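Local structure of nucleoside hydrolase, putative (Trypanosoma brucei, 3FZ0) at residues B[66-71]-B[100-105]; B[94-99]-B[246-251]; B[301-306]-B[331-336]. The protein is a putative nucleoside hydrolase, an alpha/beta protein that holds a calcium ion and is found here as an assembly of four chains. The protein carries 2 engineered substitutions. All blocks are in the same frame, centred on the assembly; numbering follows the deposited sequence.

Interaction 1: residues B[66-71]-B[100-105]. Engineered in segment 100-105: Gln100 (natural residue Lys).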
loop_
_atom_site.group_PDB
_atom_site.type_symbol
_atom_site.label_atom_id
_atom_site.label_comp_id
_atom_site.label_asym_id
_atom_site.label_seq_id
_atom_site.Cartn_x
_atom_site.Cartn_y
_atom_site.Cartn_z
ATOM N N PHE B 66 -16.715 0.882 34.942
ATOM C CA PHE B 66 -15.692 0.949 33.893
ATOM C C PHE B 66 -15.163 -0.436 33.479
ATOM O O PHE B 66 -15.170 -1.388 34.279
ATOM C CB PHE B 66 -14.576 1.963 34.196
ATOM C CG PHE B 66 -13.907 1.782 35.548
ATOM C CD1 PHE B 66 -12.595 1.348 35.623
ATOM C CD2 PHE B 66 -14.580 2.090 36.733
ATOM C CE1 PHE B 66 -11.975 1.201 36.838
ATOM C CE2 PHE B 66 -13.963 1.937 37.961
ATOM C CZ PHE B 66 -12.668 1.495 38.027
ATOM N N PHE B 67 -14.738 -0.555 32.214
ATOM C CA PHE B 67 -14.527 -1.865 31.616
ATOM C C PHE B 67 -13.234 -1.967 30.819
ATOM O O PHE B 67 -12.853 -0.987 30.130
ATOM C CB PHE B 67 -15.723 -2.197 30.735
ATOM C CG PHE B 67 -17.040 -2.152 31.472
ATOM C CD1 PHE B 67 -17.733 -0.947 31.627
ATOM C CD2 PHE B 67 -17.580 -3.314 32.015
ATOM C CE1 PHE B 67 -18.932 -0.900 32.325
ATOM C CE2 PHE B 67 -18.804 -3.284 32.713
ATOM C CZ PHE B 67 -19.472 -2.071 32.866
ATOM N N ARG B 68 -12.551 -3.121 30.937
ATOM C CA ARG B 68 -11.310 -3.384 30.190
ATOM C C ARG B 68 -11.655 -3.701 28.745
ATOM O O ARG B 68 -12.478 -4.595 28.481
ATOM C CB ARG B 68 -10.504 -4.542 30.814
ATOM C CG ARG B 68 -10.363 -4.461 32.351
ATOM C CD ARG B 68 -9.669 -5.677 33.013
ATOM N NE ARG B 68 -9.416 -5.431 34.444
ATOM C CZ ARG B 68 -8.301 -4.876 34.922
ATOM N NH1 ARG B 68 -7.324 -4.523 34.095
ATOM N NH2 ARG B 68 -8.154 -4.672 36.219
ATOM N N GLY B 69 -11.009 -2.976 27.826
ATOM C CA GLY B 69 -11.174 -3.180 26.398
ATOM C C GLY B 69 -9.936 -3.782 25.741
ATOM O O GLY B 69 -9.181 -4.514 26.382
ATOM N N ALA B 70 -9.749 -3.486 24.456
ATOM C CA ALA B 70 -8.701 -4.084 23.646
ATOM C C ALA B 70 -7.314 -3.621 24.064
ATOM O O ALA B 70 -7.104 -2.433 24.349
ATOM C CB ALA B 70 -8.933 -3.752 22.187
ATOM N N GLU B 71 -6.370 -4.554 24.088
ATOM C CA GLU B 71 -4.990 -4.265 24.493
ATOM C C GLU B 71 -4.107 -3.892 23.306
ATOM O O GLU B 71 -2.975 -3.425 23.473
ATOM C CB GLU B 71 -4.400 -5.446 25.276
ATOM C CG GLU B 71 -4.674 -5.310 26.767
ATOM C CD GLU B 71 -4.588 -6.607 27.521
ATOM O OE1 GLU B 71 -3.576 -7.326 27.366
ATOM O OE2 GLU B 71 -5.538 -6.920 28.280
ATOM N N GLN B 100 -9.668 1.211 45.040
ATOM C CA GLN B 100 -10.308 -0.072 45.345
ATOM C C GLN B 100 -11.452 -0.366 44.361
ATOM O O GLN B 100 -12.008 -1.461 44.342
ATOM C CB GLN B 100 -10.811 -0.072 46.787
ATOM C CG GLN B 100 -9.726 0.287 47.810
ATOM C CD GLN B 100 -8.838 -0.907 48.131
ATOM O OE1 GLN B 100 -9.230 -1.812 48.881
ATOM N NE2 GLN B 100 -7.643 -0.929 47.556
ATOM N N ARG B 101 -11.778 0.610 43.521
ATOM C CA ARG B 101 -12.850 0.462 42.559
ATOM C C ARG B 101 -12.519 -0.555 41.450
ATOM O O ARG B 101 -13.422 -1.248 40.943
ATOM C CB ARG B 101 -13.219 1.825 41.975
ATOM C CG ARG B 101 -14.105 2.640 42.882
ATOM C CD ARG B 101 -14.401 4.019 42.361
ATOM N NE ARG B 101 -14.419 4.923 43.492
ATOM C CZ ARG B 101 -15.503 5.304 44.155
ATOM N NH1 ARG B 101 -16.698 4.905 43.771
ATOM N NH2 ARG B 101 -15.387 6.100 45.195
ATOM N N VAL B 102 -11.237 -0.661 41.095
ATOM C CA VAL B 102 -10.807 -1.492 39.961
ATOM C C VAL B 102 -11.272 -2.943 40.097
ATOM O O VAL B 102 -11.933 -3.451 39.190
ATOM C CB VAL B 102 -9.270 -1.427 39.700
ATOM C CG1 VAL B 102 -8.868 -2.392 38.607
ATOM C CG2 VAL B 102 -8.838 -0.033 39.334
ATOM N N ALA B 103 -10.946 -3.586 41.223
ATOM C CA ALA B 103 -11.292 -5.011 41.471
ATOM C C ALA B 103 -12.788 -5.299 41.493
ATOM O O ALA B 103 -13.198 -6.421 41.218
ATOM C CB ALA B 103 -10.652 -5.532 42.779
ATOM N N LEU B 104 -13.586 -4.290 41.834
ATOM C CA LEU B 104 -15.038 -4.431 41.901
ATOM C C LEU B 104 -15.694 -4.473 40.534
ATOM O O LEU B 104 -16.837 -4.871 40.447
ATOM C CB LEU B 104 -15.677 -3.261 42.652
ATOM C CG LEU B 104 -15.382 -2.925 44.105
ATOM C CD1 LEU B 104 -16.170 -1.632 44.538
ATOM C CD2 LEU B 104 -15.699 -4.115 44.982
ATOM N N GLN B 105 -15.010 -4.008 39.496
ATOM C CA GLN B 105 -15.647 -3.829 38.195
ATOM C C GLN B 105 -15.939 -5.184 37.577
ATOM O O GLN B 105 -15.204 -6.121 37.832
ATOM C CB GLN B 105 -14.773 -2.984 37.272
ATOM C CG GLN B 105 -14.557 -1.574 37.734
ATOM C CD GLN B 105 -15.813 -0.912 38.321
ATOM O OE1 GLN B 105 -16.769 -0.614 37.617
ATOM N NE2 GLN B 105 -15.783 -0.655 39.619
#
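An amide stacked flat on an aromatic ring joins the weakly bonded helical turn 101-104 to strand 66-68, which forms one margin of the main sheet within the chain. Gln105 lies over one face of Phe66 with amide and ring planes 9° apart. Its CG sits 3.6 Å from the centroid of the Phe66 ring, a CH-pi contact, and Gln105 CD comes within 3.4 Å of Phe66 CE2. Gln105 OE1 accepts a hydrogen bond from Phe66 N at 3.1 Å, the donor standing above the carbonyl plane, while Gln105 NE2 gives a nearly straight bond (171°) to Arg101 O at 2.8 Å. These two bonds fix the amide's rotation and keep it flat on the ring. Strand 66-68 pairs in parallel with 32-39, as in the open alpha/beta sheet of nucleoside hydrolases, and Met50, Ile53 and Leu57 of helix 46-60 pack on Phe66. The Phe66 ring, with CG in the crowded position (chi1 53°), meets Arg101 CB in plane at its edge, CZ to CB 4.0 Å. Arg101 leads away to salt bridges with Asp58 and Asp63. Val102 spreads its methyls, CG2 lying 4.2 Å from Phe66 CE1 and CG1 3.4 Å from Arg68 NH2.

Interaction 2: residues B[94-99]-B[246-251]; sequences AGFPPS and IEKLFQ
The irregular segment 94-99 approaches the last turn of helix 241-249 most closely where Ala94 CA lies 5.7 Å from Lys248 CA, and from Phe96 to Pro98 it runs on in a polyproline-like path. In this nucleoside hydrolase fold the segment belongs to the long loop between strand 66-68 and helix 101-104, here joined to a helix distant in sequence. Gly95 (phi 72°) turns the chain between the two residues that touch the helix. Ala94 points its methyl toward Lys248, CB to CB 3.8 Å, and the same methyl lies above one face of the Phe96 ring, offset toward the rim. The Phe96 ring and the lysine chain run alongside one another, pointing opposite ways, with Phe96 CZ 3.8 Å from Lys248 CB and Phe96 CE2 3.8 Å from Lys248 CD. The extended lysine lends its aliphatic part to the ring, while its ammonium forms a salt bridge with Glu244. Phe245 stacks on Phe96, and Phe91 packs against both Phe96 and Leu249. Ser99 OG caps Arg101 N, where the next helical turn begins. At the edge of the phenyl ring, near its plane, Leu249 N stands 4.1 Å from Phe96 CZ.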
loop_
_atom_site.group_PDB
_atom_site.type_symbol
_atom_site.label_atom_id
_atom_site.label_comp_id
_atom_site.label_asym_id
_atom_site.label_seq_id
_atom_site.Cartn_x
_atom_site.Cartn_y
_atom_site.Cartn_z
ATOM N N ALA B 94 1.982 10.794 39.907
ATOM C CA ALA B 94 1.681 11.769 40.957
ATOM C C ALA B 94 1.537 11.213 42.352
ATOM O O ALA B 94 1.420 11.988 43.296
ATOM C CB ALA B 94 0.422 12.559 40.597
ATOM N N GLY B 95 1.543 9.887 42.481
ATOM C CA GLY B 95 1.375 9.207 43.749
ATOM C C GLY B 95 -0.042 9.287 44.281
ATOM O O GLY B 95 -0.243 9.261 45.483
ATOM N N PHE B 96 -1.032 9.368 43.387
ATOM C CA PHE B 96 -2.433 9.182 43.797
ATOM C C PHE B 96 -2.621 7.846 44.545
ATOM O O PHE B 96 -2.011 6.822 44.179
ATOM C CB PHE B 96 -3.375 9.208 42.609
ATOM C CG PHE B 96 -3.353 10.488 41.840
ATOM C CD1 PHE B 96 -3.123 10.482 40.461
ATOM C CD2 PHE B 96 -3.577 11.704 42.482
ATOM C CE1 PHE B 96 -3.107 11.670 39.729
ATOM C CE2 PHE B 96 -3.571 12.897 41.767
ATOM C CZ PHE B 96 -3.332 12.888 40.382
ATOM N N PRO B 97 -3.476 7.833 45.583
ATOM C CA PRO B 97 -3.709 6.524 46.230
ATOM C C PRO B 97 -4.387 5.579 45.259
ATOM O O PRO B 97 -5.317 6.001 44.555
ATOM C CB PRO B 97 -4.659 6.850 47.384
ATOM C CG PRO B 97 -4.501 8.339 47.604
ATOM C CD PRO B 97 -4.252 8.911 46.217
ATOM N N PRO B 98 -3.915 4.316 45.203
ATOM C CA PRO B 98 -4.514 3.300 44.342
ATOM C C PRO B 98 -5.983 3.137 44.693
ATOM O O PRO B 98 -6.349 3.296 45.843
ATOM C CB PRO B 98 -3.731 2.024 44.712
ATOM C CG PRO B 98 -2.415 2.533 45.195
ATOM C CD PRO B 98 -2.787 3.761 45.977
ATOM N N SER B 99 -6.795 2.821 43.699
ATOM C CA SER B 99 -8.239 2.754 43.831
ATOM C C SER B 99 -8.716 1.327 44.119
ATOM O O SER B 99 -8.263 0.356 43.478
ATOM C CB SER B 99 -8.874 3.237 42.524
ATOM O OG SER B 99 -10.281 3.172 42.570
ATOM N N ILE B 246 -5.845 18.298 39.352
ATOM C CA ILE B 246 -5.431 18.784 38.043
ATOM C C ILE B 246 -3.969 19.217 38.073
ATOM O O ILE B 246 -3.212 18.836 37.199
ATOM C CB ILE B 246 -6.392 19.889 37.452
ATOM C CG1 ILE B 246 -7.805 19.294 37.234
ATOM C CG2 ILE B 246 -5.796 20.535 36.134
ATOM C CD1 ILE B 246 -8.852 20.302 36.817
ATOM N N GLU B 247 -3.546 19.939 39.103
ATOM C CA GLU B 247 -2.119 20.305 39.204
ATOM C C GLU B 247 -1.193 19.084 39.183
ATOM O O GLU B 247 -0.151 19.115 38.518
ATOM C CB GLU B 247 -1.797 21.218 40.404
ATOM C CG GLU B 247 -0.441 21.864 40.313
ATOM C CD GLU B 247 -0.040 22.679 41.550
ATOM O OE1 GLU B 247 0.943 23.423 41.449
ATOM O OE2 GLU B 247 -0.686 22.589 42.626
ATOM N N LYS B 248 -1.573 18.024 39.891
ATOM C CA LYS B 248 -0.750 16.821 39.957
ATOM C C LYS B 248 -0.773 16.036 38.642
ATOM O O LYS B 248 0.241 15.485 38.214
ATOM C CB LYS B 248 -1.203 15.929 41.114
ATOM C CG LYS B 248 -0.735 16.363 42.509
ATOM C CD LYS B 248 -1.389 15.443 43.522
ATOM C CE LYS B 248 -1.174 15.874 44.926
ATOM N NZ LYS B 248 -1.863 14.908 45.807
ATOM N N LEU B 249 -1.947 15.989 38.014
ATOM C CA LEU B 249 -2.140 15.288 36.746
ATOM C C LEU B 249 -1.303 15.847 35.600
ATOM O O LEU B 249 -0.815 15.090 34.775
ATOM C CB LEU B 249 -3.600 15.366 36.365
ATOM C CG LEU B 249 -4.055 14.648 35.127
ATOM C CD1 LEU B 249 -4.013 13.115 35.299
ATOM C CD2 LEU B 249 -5.447 15.149 34.832
ATOM N N PHE B 250 -1.121 17.170 35.583
ATOM C CA PHE B 250 -0.470 17.883 34.480
ATOM C C PHE B 250 0.994 18.224 34.771
ATOM O O PHE B 250 1.655 18.845 33.948
ATOM C CB PHE B 250 -1.253 19.176 34.140
ATOM C CG PHE B 250 -2.298 19.001 33.071
ATOM C CD1 PHE B 250 -3.301 18.055 33.203
ATOM C CD2 PHE B 250 -2.255 19.792 31.916
ATOM C CE1 PHE B 250 -4.255 17.883 32.217
ATOM C CE2 PHE B 250 -3.196 19.625 30.894
ATOM C CZ PHE B 250 -4.219 18.662 31.053
ATOM N N GLN B 251 1.501 17.827 35.937
ATOM C CA GLN B 251 2.841 18.281 36.374
ATOM C C GLN B 251 3.977 17.876 35.427
ATOM O O GLN B 251 4.899 18.661 35.189
ATOM C CB GLN B 251 3.156 17.902 37.838
ATOM C CG GLN B 251 3.339 16.403 38.132
ATOM C CD GLN B 251 3.516 16.100 39.621
ATOM O OE1 GLN B 251 2.693 15.428 40.242
ATOM N NE2 GLN B 251 4.594 16.607 40.198
#

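Interaction 3: residues B[301-306]-B[331-336]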
loop_
_atom_site.group_PDB
_atom_site.type_symbol
_atom_site.label_atom_id
_atom_site.label_comp_id
_atom_site.label_asym_id
_atom_site.label_seq_id
_atom_site.Cartn_x
_atom_site.Cartn_y
_atom_site.Cartn_z
ATOM N N LEU B 301 -19.316 19.262 6.255
ATOM C CA LEU B 301 -19.896 17.936 6.090
ATOM C C LEU B 301 -19.532 17.368 4.720
ATOM O O LEU B 301 -19.891 17.938 3.680
ATOM C CB LEU B 301 -21.417 18.002 6.293
ATOM C CG LEU B 301 -22.285 16.741 6.049
ATOM C CD1 LEU B 301 -21.811 15.534 6.869
ATOM C CD2 LEU B 301 -23.789 16.992 6.281
ATOM N N THR B 302 -18.824 16.243 4.708
ATOM C CA THR B 302 -18.429 15.623 3.431
ATOM C C THR B 302 -18.106 14.148 3.645
ATOM O O THR B 302 -18.401 13.625 4.716
ATOM C CB THR B 302 -17.220 16.350 2.805
ATOM O OG1 THR B 302 -16.909 15.757 1.541
ATOM C CG2 THR B 302 -16.004 16.271 3.741
ATOM N N TYR B 303 -17.485 13.506 2.647
ATOM C CA TYR B 303 -16.990 12.135 2.774
ATOM C C TYR B 303 -15.558 12.098 3.310
ATOM O O TYR B 303 -14.666 12.760 2.769
ATOM C CB TYR B 303 -17.031 11.403 1.437
ATOM C CG TYR B 303 -16.484 9.996 1.516
ATOM C CD1 TYR B 303 -17.257 8.946 2.072
ATOM C CD2 TYR B 303 -15.201 9.695 1.029
ATOM C CE1 TYR B 303 -16.766 7.649 2.153
ATOM C CE2 TYR B 303 -14.695 8.395 1.101
ATOM C CZ TYR B 303 -15.483 7.383 1.671
ATOM O OH TYR B 303 -14.992 6.102 1.741
ATOM N N VAL B 304 -15.368 11.311 4.367
ATOM C CA VAL B 304 -14.095 11.113 5.011
ATOM C C VAL B 304 -13.836 9.616 5.188
ATOM O O VAL B 304 -14.762 8.827 5.455
ATOM C CB VAL B 304 -14.090 11.837 6.378
ATOM C CG1 VAL B 304 -12.830 11.557 7.183
ATOM C CG2 VAL B 304 -14.252 13.325 6.154
ATOM N N THR B 305 -12.576 9.225 4.994
ATOM C CA THR B 305 -12.128 7.878 5.342
ATOM C C THR B 305 -10.700 7.882 5.894
ATOM O O THR B 305 -10.066 8.917 5.932
ATOM C CB THR B 305 -12.325 6.883 4.179
ATOM O OG1 THR B 305 -12.280 5.560 4.698
ATOM C CG2 THR B 305 -11.277 7.028 3.108
ATOM N N VAL B 306 -10.211 6.739 6.351
ATOM C CA VAL B 306 -8.819 6.610 6.817
ATOM C C VAL B 306 -7.989 5.716 5.860
ATOM O O VAL B 306 -8.430 4.637 5.468
ATOM C CB VAL B 306 -8.791 6.029 8.248
ATOM C CG1 VAL B 306 -7.355 6.003 8.794
ATOM C CG2 VAL B 306 -9.733 6.834 9.183
ATOM N N LYS B 331 -18.895 7.355 -6.992
ATOM C CA LYS B 331 -17.845 6.607 -6.293
ATOM C C LYS B 331 -18.324 5.809 -5.073
ATOM O O LYS B 331 -17.504 5.322 -4.299
ATOM C CB LYS B 331 -16.688 7.525 -5.918
ATOM C CG LYS B 331 -15.889 7.963 -7.123
ATOM C CD LYS B 331 -14.611 8.700 -6.760
ATOM C CE LYS B 331 -13.772 8.964 -8.026
ATOM N NZ LYS B 331 -12.929 10.193 -7.907
ATOM N N GLY B 332 -19.636 5.659 -4.888
ATOM C CA GLY B 332 -20.131 5.029 -3.673
ATOM C C GLY B 332 -19.675 5.804 -2.443
ATOM O O GLY B 332 -19.486 5.234 -1.361
ATOM N N ARG B 333 -19.491 7.112 -2.593
ATOM C CA ARG B 333 -19.349 7.984 -1.416
ATOM C C ARG B 333 -20.684 8.607 -1.034
ATOM O O ARG B 333 -21.636 8.606 -1.819
ATOM C CB ARG B 333 -18.295 9.076 -1.638
ATOM C CG ARG B 333 -16.945 8.512 -1.982
ATOM C CD ARG B 333 -15.961 9.600 -2.245
ATOM N NE ARG B 333 -14.678 9.075 -2.668
ATOM C CZ ARG B 333 -13.742 9.813 -3.240
ATOM N NH1 ARG B 333 -13.954 11.115 -3.433
ATOM N NH2 ARG B 333 -12.597 9.250 -3.634
ATOM N N TRP B 334 -20.736 9.117 0.190
ATOM C CA TRP B 334 -21.876 9.868 0.727
ATOM C C TRP B 334 -21.304 10.755 1.817
ATOM O O TRP B 334 -20.157 10.552 2.221
ATOM C CB TRP B 334 -22.967 8.929 1.244
ATOM C CG TRP B 334 -22.716 8.338 2.593
ATOM C CD1 TRP B 334 -23.280 8.734 3.762
ATOM C CD2 TRP B 334 -21.849 7.230 2.919
ATOM N NE1 TRP B 334 -22.824 7.959 4.797
ATOM C CE2 TRP B 334 -21.947 7.028 4.316
ATOM C CE3 TRP B 334 -21.011 6.382 2.165
ATOM C CZ2 TRP B 334 -21.244 6.023 4.986
ATOM C CZ3 TRP B 334 -20.307 5.361 2.841
ATOM C CH2 TRP B 334 -20.433 5.201 4.238
ATOM N N ARG B 335 -22.059 11.752 2.273
ATOM C CA ARG B 335 -21.559 12.668 3.313
ATOM C C ARG B 335 -21.673 12.028 4.696
ATOM O O ARG B 335 -22.690 12.184 5.403
ATOM C CB ARG B 335 -22.296 14.004 3.263
ATOM C CG ARG B 335 -21.898 14.830 2.118
ATOM C CD ARG B 335 -22.581 16.174 2.032
ATOM N NE ARG B 335 -22.495 16.641 0.640
ATOM C CZ ARG B 335 -21.431 17.231 0.094
ATOM N NH1 ARG B 335 -20.342 17.468 0.835
ATOM N NH2 ARG B 335 -21.459 17.600 -1.196
ATOM N N ASN B 336 -20.623 11.306 5.075
ATOM C CA ASN B 336 -20.637 10.490 6.279
ATOM C C ASN B 336 -19.989 11.111 7.483
ATOM O O ASN B 336 -20.042 10.523 8.563
ATOM C CB ASN B 336 -19.955 9.147 6.015
ATOM C CG ASN B 336 -18.458 9.288 5.734
ATOM O OD1 ASN B 336 -17.985 10.341 5.339
ATOM N ND2 ASN B 336 -17.721 8.201 5.906
#
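Asn336 ND2 is gripped by two carbonyl oxygens, Val304 O at 3.1 Å and, from helix 187-195, Leu194 O. Asn336 OD1 accepts a hydrogen bond from Val304 N at 3.0 Å, on a lone pair, so one side chain bonds both the N-H and the C=O of a single strand residue. The CG of Asn336 takes the crowded position (chi1 66°), which brings the amide up to the backbone of Val304, much as a neighbouring strand would present a peptide group. This happens where strand 296-306 is interrupted near Tyr303 and the loop 331-336 enters its antiparallel neighbour, strand 337-343. Arg335, the centre of an inverse gamma turn, reaches back with an extended chain; its NH1 bonds a lone pair of Leu301 O at 2.9 Å, though bent (142°). Arg333 crosses the Tyr303 ring, its CG 3.7 Å from the ring centroid in a CH-pi contact over one face, and its guanidinium runs parallel to the ring within 1°. Trp334 O lies in plane at the ring edge, 3.3 Å from Tyr303 CD1. Met177 of a second subunit packs on Tyr303 and Arg333. Asp320 pairs with Arg333, and NE of Arg335 with Glu325, so both charges are probably largely balanced locally, and the hydrogen bonds that cross between loop and strand all end on main-chain N-H and C=O groups of 301-304, which would favour one register.

How the interactions relate
Interactions 1 and 3 bear on the same sheet near its two margins, their centres 36 Å apart, and both are partly buried; interaction 2 is a surface contact joining a loop to a helix. Side-chain amides bonded to the backbone organise both sheet contacts: a glutamine lying on a ring in interaction 1, an asparagine tying a loop to one strand residue in interaction 3. There an arginine also bonds a strand carbonyl across the contact and a second subunit approaches, whereas in interaction 1 the salt bridges of Arg101 lead away from it. Interaction 2 relies instead on aliphatic and aromatic packing. Its segment 94-99 runs directly into 100-105 of interaction 1.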